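Local coordinates for protein ribokinase, putative (Burkholderia thailandensis, PDB 3B1N) that probably acts as a nucleoside kinase of the pfkB (ribokinase) family, holding the nucleoside analogue mizoribine together with ADP, at residues B[9-22]-B[100-112]. Numbering follows the deposited sequence.
Sequences IAYDNIMTFEGRFR and SAQAMITTDLDNN. With MZR (5-hydroxy-1-(beta-D-ribofuranosyl)-1H-imidazole-4-carboxamide), chain F; ADP (adenosine-5'-diphosphate), chain G.
Asp108 meets Phe21 twice, through its methylene and through its carboxylate. Its CB sits 3.7 Å from the centroid of the Phe21 ring, almost on the ring normal, as a CH-pi contact, and also lies against Gly19 O. With chi1 at 75°, CG lies between the backbone N and the carbonyl carbon, which brings it to Phe21 N and CD2. OD1 accepts a hydrogen bond from Asn112 N (2.9 Å). OD2 takes Phe21 N at 2.8 Å on its anti lone pair and Asn112 ND2 at 2.9 Å on the syn side, with a water as a further donor. A short acid suits this place: both oxygens hold Asn112, just after the 108-111 type I turn, and OD2 ties this turn to the start of the 3-10 segment at Phe21. Nearby, Asp110 forms a salt bridge with Arg20 NE, whose hydrogen bonds to both carboxylate oxygens are weak, and a long one from OD2 to Arg22 NE; Arg20 also reaches Glu23, and Arg22 NH1 bonds Pro27 O of the second subunit.

Before this turn, parallel strands 10-16 and 101-107 are joined by backbone bonds such as Met15 N to Ile105 O (2.7 Å). On the face bearing Asp12, the small Ala103 puts its CB 3.4 Å from Asp12 OD1, and Ile105 CD1 packs on the carboxylate carbon. Asp12 accepts hydrogen bonds from two ribose hydroxyls of mizoribine, O2' to OD1 (2.8 Å) and O3' to OD2 (2.5 Å). The pair forms the centre of the four-stranded lid sheet characteristic of ribokinase-family enzymes, here closing over the nucleoside site.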
loop_
_atom_site.group_PDB
_atom_site.type_symbol
_atom_site.label_atom_id
_atom_site.label_comp_id
_atom_site.label_asym_id
_atom_site.label_seq_id
_atom_site.Cartn_x
_atom_site.Cartn_y
_atom_site.Cartn_z
ATOM N N ILE B 9 10.776 -14.764 -5.854
ATOM C CA ILE B 9 11.856 -13.949 -6.412
ATOM C C ILE B 9 11.120 -12.832 -7.146
ATOM O O ILE B 9 10.302 -13.134 -8.028
ATOM C CB ILE B 9 12.744 -14.741 -7.410
ATOM C CG1 ILE B 9 13.296 -16.012 -6.735
ATOM C CG2 ILE B 9 13.916 -13.822 -7.799
ATOM C CD1 ILE B 9 14.041 -16.943 -7.718
ATOM N N ALA B 10 11.319 -11.588 -6.714
ATOM C CA ALA B 10 10.380 -10.508 -7.125
ATOM C C ALA B 10 11.071 -9.203 -7.235
ATOM O O ALA B 10 12.150 -8.993 -6.671
ATOM C CB ALA B 10 9.203 -10.430 -6.086
ATOM N N TYR B 11 10.442 -8.287 -7.990
ATOM C CA TYR B 11 10.857 -6.891 -7.981
ATOM C C TYR B 11 9.923 -6.117 -7.070
ATOM O O TYR B 11 8.705 -6.236 -7.178
ATOM C CB TYR B 11 10.739 -6.344 -9.419
ATOM C CG TYR B 11 11.755 -6.952 -10.344
ATOM C CD1 TYR B 11 13.122 -6.768 -10.136
ATOM C CD2 TYR B 11 11.362 -7.781 -11.388
ATOM C CE1 TYR B 11 14.058 -7.330 -10.991
ATOM C CE2 TYR B 11 12.292 -8.370 -12.252
ATOM C CZ TYR B 11 13.638 -8.132 -12.050
ATOM O OH TYR B 11 14.581 -8.671 -12.895
ATOM N N ASP B 12 10.533 -5.330 -6.183
ATOM C CA ASP B 12 9.798 -4.601 -5.163
ATOM C C ASP B 12 9.694 -3.118 -5.479
ATOM O O ASP B 12 10.702 -2.504 -5.829
ATOM C CB ASP B 12 10.479 -4.738 -3.790
ATOM C CG ASP B 12 10.391 -6.122 -3.217
ATOM O OD1 ASP B 12 9.598 -6.955 -3.669
ATOM O OD2 ASP B 12 11.081 -6.333 -2.214
ATOM N N ASN B 13 8.495 -2.556 -5.330
ATOM C CA ASN B 13 8.320 -1.084 -5.360
ATOM C C ASN B 13 7.884 -0.713 -3.976
ATOM O O ASN B 13 6.793 -1.084 -3.563
ATOM C CB ASN B 13 7.306 -0.689 -6.437
ATOM C CG ASN B 13 7.936 -0.782 -7.854
ATOM O OD1 ASN B 13 7.646 -1.678 -8.607
ATOM N ND2 ASN B 13 8.860 0.132 -8.157
ATOM N N ILE B 14 8.810 -0.071 -3.259
ATOM C CA ILE B 14 8.618 0.194 -1.836
ATOM C C ILE B 14 8.292 1.675 -1.621
ATOM O O ILE B 14 9.058 2.587 -2.029
ATOM C CB ILE B 14 9.857 -0.186 -1.063
ATOM C CG1 ILE B 14 10.090 -1.711 -1.207
ATOM C CG2 ILE B 14 9.673 0.180 0.444
ATOM C CD1 ILE B 14 11.504 -2.129 -0.871
ATOM N N MET B 15 7.170 1.866 -0.945
ATOM C CA MET B 15 6.684 3.205 -0.660
ATOM C C MET B 15 6.699 3.357 0.841
ATOM O O MET B 15 5.901 2.723 1.550
ATOM C CB MET B 15 5.280 3.301 -1.226
ATOM C CG MET B 15 5.298 3.350 -2.793
ATOM S SD MET B 15 3.779 2.729 -3.511
ATOM C CE MET B 15 4.067 0.932 -3.417
ATOM N N THR B 16 7.642 4.180 1.300
ATOM C CA THR B 16 7.955 4.350 2.713
ATOM C C THR B 16 7.172 5.514 3.306
ATOM O O THR B 16 7.452 6.673 2.966
ATOM C CB THR B 16 9.455 4.719 2.939
ATOM O OG1 THR B 16 10.303 3.747 2.328
ATOM C CG2 THR B 16 9.767 4.724 4.427
ATOM N N PHE B 17 6.211 5.207 4.162
ATOM C CA PHE B 17 5.513 6.309 4.901
ATOM C C PHE B 17 6.416 6.639 6.048
ATOM O O PHE B 17 6.712 5.762 6.890
ATOM C CB PHE B 17 4.145 5.881 5.399
ATOM C CG PHE B 17 3.482 6.893 6.317
ATOM C CD1 PHE B 17 3.133 8.137 5.790
ATOM C CD2 PHE B 17 3.162 6.583 7.646
ATOM C CE1 PHE B 17 2.537 9.080 6.587
ATOM C CE2 PHE B 17 2.564 7.562 8.465
ATOM C CZ PHE B 17 2.284 8.809 7.914
ATOM N N GLU B 18 6.828 7.910 6.086
ATOM C CA GLU B 18 7.774 8.349 7.142
ATOM C C GLU B 18 7.000 8.685 8.396
ATOM O O GLU B 18 6.754 9.862 8.720
ATOM C CB GLU B 18 8.612 9.531 6.663
ATOM C CG GLU B 18 9.416 9.227 5.423
ATOM C CD GLU B 18 10.503 8.211 5.635
ATOM O OE1 GLU B 18 10.928 8.017 6.795
ATOM O OE2 GLU B 18 10.933 7.603 4.625
ATOM N N GLY B 19 6.592 7.652 9.106
ATOM C CA GLY B 19 5.706 7.780 10.253
ATOM C C GLY B 19 5.241 6.425 10.678
ATOM O O GLY B 19 5.824 5.420 10.267
ATOM N N ARG B 20 4.205 6.399 11.494
ATOM C CA ARG B 20 3.672 5.183 12.090
ATOM C C ARG B 20 2.194 5.148 11.805
ATOM O O ARG B 20 1.473 6.080 12.195
ATOM C CB ARG B 20 3.906 5.205 13.607
ATOM C CG ARG B 20 5.412 4.950 13.960
ATOM C CD ARG B 20 5.624 5.136 15.484
ATOM N NE ARG B 20 4.909 4.150 16.295
ATOM C CZ ARG B 20 4.008 4.440 17.215
ATOM N NH1 ARG B 20 3.629 5.690 17.448
ATOM N NH2 ARG B 20 3.472 3.469 17.909
ATOM N N PHE B 21 1.717 4.090 11.146
ATOM C CA PHE B 21 0.247 3.955 10.927
ATOM C C PHE B 21 -0.579 4.065 12.196
ATOM O O PHE B 21 -1.664 4.592 12.181
ATOM C CB PHE B 21 -0.120 2.627 10.241
ATOM C CG PHE B 21 0.517 2.420 8.890
ATOM C CD1 PHE B 21 0.761 3.460 8.032
ATOM C CD2 PHE B 21 0.784 1.093 8.459
ATOM C CE1 PHE B 21 1.374 3.279 6.734
ATOM C CE2 PHE B 21 1.367 0.881 7.169
ATOM C CZ PHE B 21 1.676 1.947 6.332
ATOM N N ARG B 22 -0.071 3.610 13.347
ATOM C CA ARG B 22 -0.826 3.700 14.568
ATOM C C ARG B 22 -1.229 5.135 14.927
ATOM O O ARG B 22 -2.186 5.310 15.664
ATOM C CB ARG B 22 -0.007 3.138 15.742
ATOM C CG ARG B 22 0.059 1.606 15.686
ATOM C CD ARG B 22 1.024 1.095 16.805
ATOM N NE ARG B 22 1.184 -0.379 16.744
ATOM C CZ ARG B 22 0.491 -1.241 17.461
ATOM N NH1 ARG B 22 -0.455 -0.817 18.284
ATOM N NH2 ARG B 22 0.771 -2.549 17.336
ATOM N N SER B 100 8.015 -11.385 -14.240
ATOM C CA SER B 100 8.339 -11.775 -12.882
ATOM C C SER B 100 7.360 -11.180 -11.883
ATOM O O SER B 100 6.718 -10.150 -12.154
ATOM C CB SER B 100 9.769 -11.321 -12.541
ATOM O OG SER B 100 10.665 -11.766 -13.540
ATOM N N ALA B 101 7.313 -11.802 -10.703
ATOM C CA ALA B 101 6.550 -11.260 -9.559
ATOM C C ALA B 101 6.915 -9.818 -9.266
ATOM O O ALA B 101 8.063 -9.419 -9.362
ATOM C CB ALA B 101 6.778 -12.114 -8.301
ATOM N N GLN B 102 5.907 -9.033 -8.868
ATOM C CA GLN B 102 6.095 -7.625 -8.538
ATOM C C GLN B 102 5.317 -7.320 -7.266
ATOM O O GLN B 102 4.141 -7.636 -7.156
ATOM C CB GLN B 102 5.624 -6.734 -9.720
ATOM C CG GLN B 102 5.476 -5.293 -9.338
ATOM C CD GLN B 102 6.785 -4.552 -9.342
ATOM O OE1 GLN B 102 7.461 -4.465 -10.384
ATOM N NE2 GLN B 102 7.136 -3.956 -8.187
ATOM N N ALA B 103 6.005 -6.753 -6.287
ATOM C CA ALA B 103 5.341 -6.382 -5.023
ATOM C C ALA B 103 5.293 -4.886 -4.920
ATOM O O ALA B 103 6.286 -4.205 -5.149
ATOM C CB ALA B 103 6.155 -6.943 -3.826
ATOM N N MET B 104 4.106 -4.364 -4.610
ATOM C CA MET B 104 3.960 -2.939 -4.334
ATOM C C MET B 104 3.749 -2.857 -2.826
ATOM O O MET B 104 2.739 -3.306 -2.316
ATOM C CB MET B 104 2.756 -2.364 -5.123
ATOM C CG MET B 104 2.810 -2.573 -6.636
ATOM S SD MET B 104 3.941 -1.388 -7.404
ATOM C CE MET B 104 3.214 0.182 -6.964
ATOM N N ILE B 105 4.773 -2.397 -2.120
ATOM C CA ILE B 105 4.823 -2.473 -0.660
ATOM C C ILE B 105 4.729 -1.086 -0.020
ATOM O O ILE B 105 5.558 -0.241 -0.289
ATOM C CB ILE B 105 6.198 -3.108 -0.265
ATOM C CG1 ILE B 105 6.378 -4.447 -0.975
ATOM C CG2 ILE B 105 6.358 -3.218 1.301
ATOM C CD1 ILE B 105 7.819 -5.083 -0.733
ATOM N N THR B 106 3.707 -0.893 0.827
ATOM C CA THR B 106 3.670 0.341 1.623
ATOM C C THR B 106 4.064 0.088 3.054
ATOM O O THR B 106 3.460 -0.767 3.708
ATOM C CB THR B 106 2.368 1.041 1.528
ATOM O OG1 THR B 106 2.077 1.264 0.153
ATOM C CG2 THR B 106 2.499 2.358 2.353
ATOM N N THR B 107 5.162 0.712 3.490
ATOM C CA THR B 107 5.675 0.449 4.812
ATOM C C THR B 107 5.480 1.653 5.754
ATOM O O THR B 107 5.311 2.771 5.276
ATOM C CB THR B 107 7.181 -0.039 4.733
ATOM O OG1 THR B 107 7.732 -0.103 6.045
ATOM C CG2 THR B 107 8.054 0.859 3.839
ATOM N N ASP B 108 5.487 1.395 7.041
ATOM C CA ASP B 108 5.721 2.473 7.997
ATOM C C ASP B 108 6.997 2.165 8.736
ATOM O O ASP B 108 7.694 1.189 8.365
ATOM C CB ASP B 108 4.531 2.760 8.930
ATOM C CG ASP B 108 4.340 1.725 10.030
ATOM O OD1 ASP B 108 5.135 0.749 10.151
ATOM O OD2 ASP B 108 3.403 1.876 10.816
ATOM N N LEU B 109 7.308 2.953 9.751
ATOM C CA LEU B 109 8.607 2.834 10.444
ATOM C C LEU B 109 8.596 1.716 11.476
ATOM O O LEU B 109 9.681 1.185 11.776
ATOM C CB LEU B 109 9.082 4.181 11.003
ATOM C CG LEU B 109 9.257 5.241 9.896
ATOM C CD1 LEU B 109 9.589 6.657 10.476
ATOM C CD2 LEU B 109 10.171 4.891 8.683
ATOM N N ASP B 110 7.401 1.332 11.962
ATOM C CA ASP B 110 7.163 0.225 12.917
ATOM C C ASP B 110 7.274 -1.133 12.265
ATOM O O ASP B 110 7.029 -2.169 12.907
ATOM C CB ASP B 110 5.748 0.289 13.458
ATOM C CG ASP B 110 5.608 1.170 14.666
ATOM O OD1 ASP B 110 6.620 1.815 15.044
ATOM O OD2 ASP B 110 4.495 1.165 15.260
ATOM N N ASN B 111 7.589 -1.133 10.986
ATOM C CA ASN B 111 7.809 -2.343 10.222
ATOM C C ASN B 111 6.435 -2.935 9.860
ATOM O O ASN B 111 6.306 -4.120 9.532
ATOM C CB ASN B 111 8.677 -3.371 11.023
ATOM C CG ASN B 111 10.090 -2.826 11.475
ATOM O OD1 ASN B 111 10.913 -3.620 11.941
ATOM N ND2 ASN B 111 10.355 -1.531 11.323
ATOM N N ASN B 112 5.367 -2.113 9.909
ATOM C CA ASN B 112 4.093 -2.548 9.313
ATOM C C ASN B 112 4.220 -2.462 7.819
ATOM O O ASN B 112 4.872 -1.534 7.322
ATOM C CB ASN B 112 2.919 -1.690 9.828
ATOM C CG ASN B 112 2.753 -1.830 11.316
ATOM O OD1 ASN B 112 2.652 -2.946 11.819
ATOM N ND2 ASN B 112 2.780 -0.699 12.060
HETATM N N1 MZR F . 4.222 -14.073 -1.465
HETATM O O3 MZR F . 6.802 -13.012 -1.388
HETATM C C4 MZR F . 6.059 -11.887 -0.972
HETATM C C5 MZR F . 4.624 -11.834 -0.811
HETATM C C6 MZR F . 3.686 -12.928 -1.077
HETATM O O6 MZR F . 2.477 -12.659 -0.917
HETATM N N7 MZR F . 4.405 -10.555 -0.399
HETATM C C8 MZR F . 5.596 -9.918 -0.315
HETATM N N9 MZR F . 6.633 -10.731 -0.669
HETATM C "C1'" MZR F . 8.068 -10.400 -0.650
HETATM C "C2'" MZR F . 8.493 -9.087 -1.284
HETATM O "O2'" MZR F . 8.849 -9.389 -2.630
HETATM C "C3'" MZR F . 9.644 -8.628 -0.354
HETATM O "O3'" MZR F . 10.935 -8.495 -0.953
HETATM C "C4'" MZR F . 9.674 -9.651 0.751
HETATM O "O4'" MZR F . 8.373 -10.208 0.727
HETATM C "C5'" MZR F . 9.951 -9.008 2.090
HETATM O "O5'" MZR F . 9.989 -10.087 3.061
HETATM P PB ADP G . 9.650 -8.905 9.410
HETATM O O1B ADP G . 8.266 -8.385 9.768
HETATM O O2B ADP G . 9.568 -10.362 9.074
HETATM O O3B ADP G . 10.513 -8.180 8.438
HETATM P PA ADP G . 10.708 -7.943 12.047
HETATM O O1A ADP G . 10.112 -6.551 11.795
HETATM O O2A ADP G . 10.276 -8.724 13.251
HETATM O O3A ADP G . 10.475 -8.947 10.849
HETATM O "O5'" ADP G . 12.241 -7.635 12.024
HETATM C "C5'" ADP G . 13.114 -8.771 12.036
HETATM C "C4'" ADP G . 14.393 -8.535 12.826
HETATM O "O4'" ADP G . 15.117 -7.434 12.237
HETATM C "C3'" ADP G . 14.159 -8.131 14.303
HETATM O "O3'" ADP G . 13.934 -9.283 15.130
HETATM C "C2'" ADP G . 15.402 -7.320 14.570
HETATM O "O2'" ADP G . 16.499 -8.198 14.903
HETATM C "C1'" ADP G . 15.708 -6.645 13.262
HETATM N N9 ADP G . 15.041 -5.313 13.234
HETATM C C8 ADP G . 13.799 -4.969 12.765
HETATM N N7 ADP G . 13.567 -3.635 12.988
HETATM C C5 ADP G . 14.609 -3.167 13.658
HETATM C C6 ADP G . 14.975 -1.872 14.229
HETATM N N6 ADP G . 14.096 -0.841 14.085
HETATM N N1 ADP G . 16.135 -1.758 14.850
HETATM C C2 ADP G . 16.996 -2.795 14.986
HETATM N N3 ADP G . 16.731 -4.000 14.466
HETATM C C4 ADP G . 15.581 -4.245 13.838
HETATM O O HOH W 1 9.071 -14.022 -10.288
HETATM O O HOH W 2 4.557 0.824 17.913
HETATM O O HOH W 3 2.503 2.086 13.540
HETATM O O HOH W 4 3.220 -1.154 14.975
#